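Local coordinates for fiber protein 2 (Fowl adenovirus 1, PDB 2VTW), which probably forms, as a trimer, the short spikes of the capsid vertices, whose C-terminal head domain, described here, probably attaches the virion to a host-cell receptor, at residues F79-P85 against T163-I167; I98-E104 against A199-V205. One frame throughout, in Å; residues are numbered along the deposited sequence.

Contact 1: residues F79-P85 against T163-I167; sequences FLTQCNP and TYNLI. With SO4 (sulfate ion), chain G.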
# COMPACT_ATOMS: atom_id res chain seq x y z
N PHE A 79 -7.06 -21.48 -7.18
CA PHE A 79 -7.67 -22.81 -7.39
C PHE A 79 -8.68 -22.68 -8.54
O PHE A 79 -9.89 -22.57 -8.31
CB PHE A 79 -8.39 -23.29 -6.13
CG PHE A 79 -7.52 -23.35 -4.89
CD1 PHE A 79 -6.61 -24.39 -4.72
CD2 PHE A 79 -7.62 -22.38 -3.91
CE1 PHE A 79 -5.82 -24.46 -3.58
CE2 PHE A 79 -6.84 -22.44 -2.77
CZ PHE A 79 -5.94 -23.48 -2.60
N LEU A 80 -8.15 -22.64 -9.75
CA LEU A 80 -8.93 -22.21 -10.90
C LEU A 80 -9.98 -23.22 -11.31
O LEU A 80 -10.90 -22.85 -12.02
CB LEU A 80 -8.04 -21.88 -12.09
CG LEU A 80 -7.04 -20.73 -11.88
CD1 LEU A 80 -6.28 -20.39 -13.15
CD2 LEU A 80 -7.77 -19.50 -11.33
N THR A 81 -9.87 -24.48 -10.85
CA THR A 81 -10.95 -25.46 -11.07
C THR A 81 -11.73 -25.80 -9.79
O THR A 81 -12.96 -25.77 -9.81
CB THR A 81 -10.42 -26.74 -11.79
OG1 THR A 81 -9.23 -27.22 -11.14
CG2 THR A 81 -10.07 -26.42 -13.22
N GLN A 82 -11.04 -26.03 -8.68
CA GLN A 82 -11.71 -26.44 -7.43
C GLN A 82 -12.48 -25.33 -6.69
O GLN A 82 -13.46 -25.62 -6.00
CB GLN A 82 -10.71 -27.04 -6.43
CG GLN A 82 -9.85 -28.21 -6.92
CD GLN A 82 -8.92 -28.73 -5.83
OE1 GLN A 82 -9.38 -29.22 -4.79
NE2 GLN A 82 -7.62 -28.59 -6.04
N CYS A 83 -12.02 -24.08 -6.78
CA CYS A 83 -12.69 -22.98 -6.05
C CYS A 83 -12.37 -21.61 -6.69
O CYS A 83 -11.34 -21.00 -6.41
CB CYS A 83 -12.31 -23.02 -4.57
SG CYS A 83 -13.32 -21.99 -3.55
N ASN A 84 -13.28 -21.15 -7.55
CA ASN A 84 -13.06 -20.02 -8.45
C ASN A 84 -14.38 -19.29 -8.73
O ASN A 84 -14.83 -19.23 -9.86
CB ASN A 84 -12.45 -20.54 -9.75
CG ASN A 84 -11.84 -19.44 -10.60
OD1 ASN A 84 -11.85 -18.25 -10.22
ND2 ASN A 84 -11.24 -19.83 -11.73
N PRO A 85 -14.99 -18.70 -7.69
CA PRO A 85 -16.33 -18.10 -7.77
C PRO A 85 -16.51 -17.04 -8.87
O PRO A 85 -17.63 -16.88 -9.37
CB PRO A 85 -16.51 -17.44 -6.40
CG PRO A 85 -15.50 -18.05 -5.51
CD PRO A 85 -14.40 -18.58 -6.33
N THR A 163 -12.58 -26.13 2.72
CA THR A 163 -12.37 -24.69 2.73
C THR A 163 -11.09 -24.41 1.93
O THR A 163 -10.11 -25.12 2.04
CB THR A 163 -12.35 -24.24 4.21
OG1 THR A 163 -13.43 -23.34 4.49
CG2 THR A 163 -11.04 -23.76 4.63
N TYR A 164 -11.15 -23.42 1.04
CA TYR A 164 -9.99 -22.91 0.30
C TYR A 164 -9.81 -21.39 0.60
O TYR A 164 -10.79 -20.63 0.67
CB TYR A 164 -10.19 -23.06 -1.21
CG TYR A 164 -10.41 -24.47 -1.70
CD1 TYR A 164 -9.42 -25.14 -2.41
CD2 TYR A 164 -11.64 -25.11 -1.50
CE1 TYR A 164 -9.63 -26.45 -2.89
CE2 TYR A 164 -11.86 -26.42 -1.96
CZ TYR A 164 -10.85 -27.09 -2.65
OH TYR A 164 -11.06 -28.38 -3.12
N ASN A 165 -8.56 -20.97 0.72
CA ASN A 165 -8.25 -19.55 1.00
C ASN A 165 -8.06 -18.75 -0.29
O ASN A 165 -7.16 -19.01 -1.08
CB ASN A 165 -7.03 -19.44 1.90
CG ASN A 165 -7.24 -20.09 3.27
OD1 ASN A 165 -8.30 -19.99 3.90
ND2 ASN A 165 -6.22 -20.77 3.72
N LEU A 166 -8.97 -17.79 -0.49
CA LEU A 166 -8.97 -16.87 -1.62
C LEU A 166 -8.93 -15.42 -1.10
O LEU A 166 -9.15 -15.19 0.09
CB LEU A 166 -10.25 -17.06 -2.45
CG LEU A 166 -10.29 -18.23 -3.47
CD1 LEU A 166 -10.21 -19.60 -2.77
CD2 LEU A 166 -11.55 -18.10 -4.33
N ILE A 167 -8.69 -14.46 -2.01
CA ILE A 167 -8.79 -13.02 -1.70
C ILE A 167 -10.10 -12.41 -2.23
O ILE A 167 -10.32 -12.40 -3.42
CB ILE A 167 -7.57 -12.20 -2.28
CG1 ILE A 167 -6.24 -12.94 -2.08
CG2 ILE A 167 -7.56 -10.76 -1.65
CD1 ILE A 167 -5.08 -12.47 -2.93
S SO4 G . -6.97 -26.44 -8.89
O1 SO4 G . -6.23 -26.27 -7.65
O2 SO4 G . -7.07 -27.86 -9.13
O3 SO4 G . -8.30 -25.88 -8.82
O4 SO4 G . -6.16 -25.89 -9.96
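An aromatic and apolar cluster in the beta-structured fibre head packs the loop 79-85 onto strand 163-167. Tyr164 lies at its middle, with 106 Å² covered by the loop. Its edge points at the face of Phe79 in a T-shaped pair, centroids 4.8 Å apart and planes at 70°. Cys83 CB sits over a face of the Tyr164 ring, 4.0 Å from the centroid and 24° off the normal, a CH-pi contact; Cys83 SG lies 4.8 Å from the same centroid, 43° off the normal, an oblique sulfur-aromatic contact. The phenol hydroxyl donates a short hydrogen bond, Tyr164 OH to Gln82 OE1 (2.5 Å). Two residues along the strand, Leu166 points to the same side and meets Pro85 (CD to CD2 of Leu166, 3.5 Å). The loop is itself turned back by hydrogen bonds from Cys83 N to Phe79 O (3.0 Å) and from Asn84 ND2 to Leu80 O (3.1 Å). A sulfate, probably from the crystallisation liquor, accepts hydrogen bonds at O3 from Thr81 N (2.9 Å) and Gln82 N (2.7 Å), and at O1 from Gln82 NE2 (3.1 Å), the amide that also accepts from Tyr164. Strand 163-173 runs between strands 147-157 and 71-76; Leu166 and Pro85 both touch Trp75.

Contact 2: residues I98-E104 against A199-V205; sequences ISMTSFE and ARAPVTV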
# COMPACT_ATOMS: atom_id res chain seq x y z
N ILE A 98 6.12 -23.33 -12.78
CA ILE A 98 5.77 -22.99 -11.41
C ILE A 98 4.32 -23.44 -11.12
O ILE A 98 3.44 -23.34 -11.98
CB ILE A 98 6.09 -21.46 -11.07
CG1 ILE A 98 6.60 -21.32 -9.64
CG2 ILE A 98 4.91 -20.55 -11.33
CD1 ILE A 98 7.92 -21.98 -9.41
N SER A 99 4.11 -23.97 -9.92
CA SER A 99 2.79 -24.37 -9.46
C SER A 99 1.91 -23.16 -9.12
O SER A 99 2.40 -22.17 -8.55
CB SER A 99 2.91 -25.26 -8.21
OG SER A 99 1.63 -25.51 -7.62
N MET A 100 0.62 -23.27 -9.45
CA MET A 100 -0.37 -22.27 -9.07
C MET A 100 -0.49 -22.14 -7.56
O MET A 100 -0.98 -21.12 -7.06
CB MET A 100 -1.74 -22.62 -9.65
CG MET A 100 -1.92 -22.22 -11.11
SD MET A 100 -1.86 -20.43 -11.41
CE MET A 100 -3.37 -19.91 -10.64
N THR A 101 -0.05 -23.17 -6.83
CA THR A 101 -0.02 -23.14 -5.37
C THR A 101 0.95 -22.07 -4.86
O THR A 101 0.92 -21.70 -3.68
CB THR A 101 0.34 -24.52 -4.73
OG1 THR A 101 1.65 -24.88 -5.09
CG2 THR A 101 -0.62 -25.61 -5.16
N SER A 102 1.79 -21.55 -5.74
CA SER A 102 2.66 -20.45 -5.38
C SER A 102 1.89 -19.12 -5.19
O SER A 102 2.45 -18.14 -4.67
CB SER A 102 3.76 -20.29 -6.43
OG SER A 102 4.45 -21.51 -6.65
N PHE A 103 0.61 -19.09 -5.57
CA PHE A 103 -0.20 -17.88 -5.47
C PHE A 103 -1.37 -18.00 -4.51
O PHE A 103 -2.21 -17.09 -4.43
CB PHE A 103 -0.60 -17.43 -6.88
CG PHE A 103 0.56 -17.30 -7.75
CD1 PHE A 103 1.38 -16.16 -7.68
CD2 PHE A 103 0.97 -18.36 -8.55
CE1 PHE A 103 2.52 -16.08 -8.44
CE2 PHE A 103 2.12 -18.27 -9.30
CZ PHE A 103 2.90 -17.13 -9.25
N GLU A 104 -1.39 -19.09 -3.74
CA GLU A 104 -2.34 -19.27 -2.69
C GLU A 104 -1.94 -18.37 -1.53
O GLU A 104 -0.81 -18.43 -1.06
CB GLU A 104 -2.35 -20.71 -2.21
CG GLU A 104 -3.43 -21.02 -1.19
CD GLU A 104 -3.28 -22.42 -0.54
OE1 GLU A 104 -2.48 -23.24 -1.07
OE2 GLU A 104 -3.99 -22.66 0.46
N ALA A 199 0.86 -18.66 1.36
CA ALA A 199 0.97 -19.98 2.04
C ALA A 199 2.38 -20.55 1.98
O ALA A 199 2.83 -21.19 2.91
CB ALA A 199 -0.01 -20.98 1.44
N ARG A 200 3.11 -20.29 0.91
CA ARG A 200 4.47 -20.84 0.78
C ARG A 200 5.30 -20.02 -0.18
O ARG A 200 4.75 -19.28 -0.98
CB ARG A 200 4.38 -22.29 0.25
CG ARG A 200 3.64 -22.41 -1.07
CD ARG A 200 3.31 -23.82 -1.43
NE ARG A 200 2.38 -24.43 -0.49
CZ ARG A 200 1.07 -24.23 -0.45
NH1 ARG A 200 0.44 -23.44 -1.31
NH2 ARG A 200 0.36 -24.86 0.45
N ALA A 201 6.63 -20.16 -0.13
CA ALA A 201 7.51 -19.64 -1.16
C ALA A 201 7.20 -20.38 -2.48
O ALA A 201 6.49 -21.39 -2.48
CB ALA A 201 9.00 -19.79 -0.76
N PRO A 202 7.63 -19.83 -3.62
CA PRO A 202 7.26 -20.49 -4.89
C PRO A 202 7.77 -21.96 -5.03
O PRO A 202 8.90 -22.23 -4.67
CB PRO A 202 7.93 -19.60 -5.95
CG PRO A 202 8.02 -18.24 -5.25
CD PRO A 202 8.39 -18.60 -3.85
N VAL A 203 6.90 -22.85 -5.51
CA VAL A 203 7.23 -24.27 -5.77
C VAL A 203 6.89 -24.67 -7.20
O VAL A 203 5.84 -24.28 -7.73
CB VAL A 203 6.46 -25.25 -4.85
CG1 VAL A 203 7.11 -25.31 -3.50
CG2 VAL A 203 4.98 -24.85 -4.75
N THR A 204 7.78 -25.45 -7.82
CA THR A 204 7.53 -26.03 -9.15
C THR A 204 6.51 -27.15 -9.09
O THR A 204 6.30 -27.76 -8.04
CB THR A 204 8.79 -26.59 -9.75
OG1 THR A 204 9.40 -27.47 -8.79
CG2 THR A 204 9.75 -25.48 -10.11
N VAL A 205 5.87 -27.40 -10.24
CA VAL A 205 4.93 -28.51 -10.38
C VAL A 205 5.69 -29.83 -10.36
O VAL A 205 6.87 -29.89 -10.78
CB VAL A 205 4.11 -28.44 -11.70
CG1 VAL A 205 3.20 -27.20 -11.71
CG2 VAL A 205 5.05 -28.44 -12.91
OXT VAL A 205 5.14 -30.86 -9.92
O HOH W 1 1.52 -19.60 -1.75
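Glu104 and Arg200 form a salt bridge, OE1 to NH1 at 2.9 Å with a nearly linear N-H...acceptor angle of 175°. The same Arg200 NH1 also donates to Thr101 O (3.0 Å, 148°), and both acceptors lie near the guanidinium plane. Next to it, Ala199 N donates to Glu104 O (2.9 Å, 166°), while a water hydrogen-bonded to Thr101 O (2.9 Å), Glu104 O (2.7 Å) and Arg200 N (3.2 Å) bridges the two backbones. Further along, Val203 N donates to Ser102 OG (3.0 Å), and Ser99 N to Val203 O (2.8 Å, 159°). The segment 98-104 contains a 3-10 turn at 100-102, with Ser102 N to Ser99 O at 2.9 Å; Ser102 OG donates to Ser99 O as well (2.9 Å). Facing this turn, the C-terminal tail of the fibre head runs antiparallel to 98-104, as the pairs Glu104 with Ala199 and Ile98 with Thr204 demonstrate, the latter a single beta bridge (CA to CA 4.2 Å). Packing flanks these bonds: the apolar pair Ile98 CD1 - Pro202 CB (4.2 Å), and a van der Waals approach of Val205 CG1 to Ser99 CA (3.6 Å). Val203 CG2 lies 3.3 Å from Thr101 OG1. Ile98, Phe103 and Pro202 all touch Ala5 of strand 4-23, and Asn39 ND2 of strand 28-40 hydrogen-bonds to both Ser102 O and Arg200 O.

Overall arrangement
From the N terminus, the chain passes through strand 71-76 into loop 79-85, then through strand 92-94 into 98-104. Strand 163-173 returns to the first of these loops and closes contact 1 across 77 intervening residues; the tail after strand 185-197 closes contact 2 across 94. The segments alternate in sequence, so the two closures cross rather than nest. Their centres are about 14 Å apart, and they touch directly: Phe79 CZ lies 3.5 Å from Glu104 CD, and Leu80 CD1 lies 3.9 Å from Met100 CE. Contact 1 ties its loop to the strand between 147-157 and 71-76, whereas contact 2 joins the C-terminal tail to loop 98-104, beside strands 4-23 and 28-40.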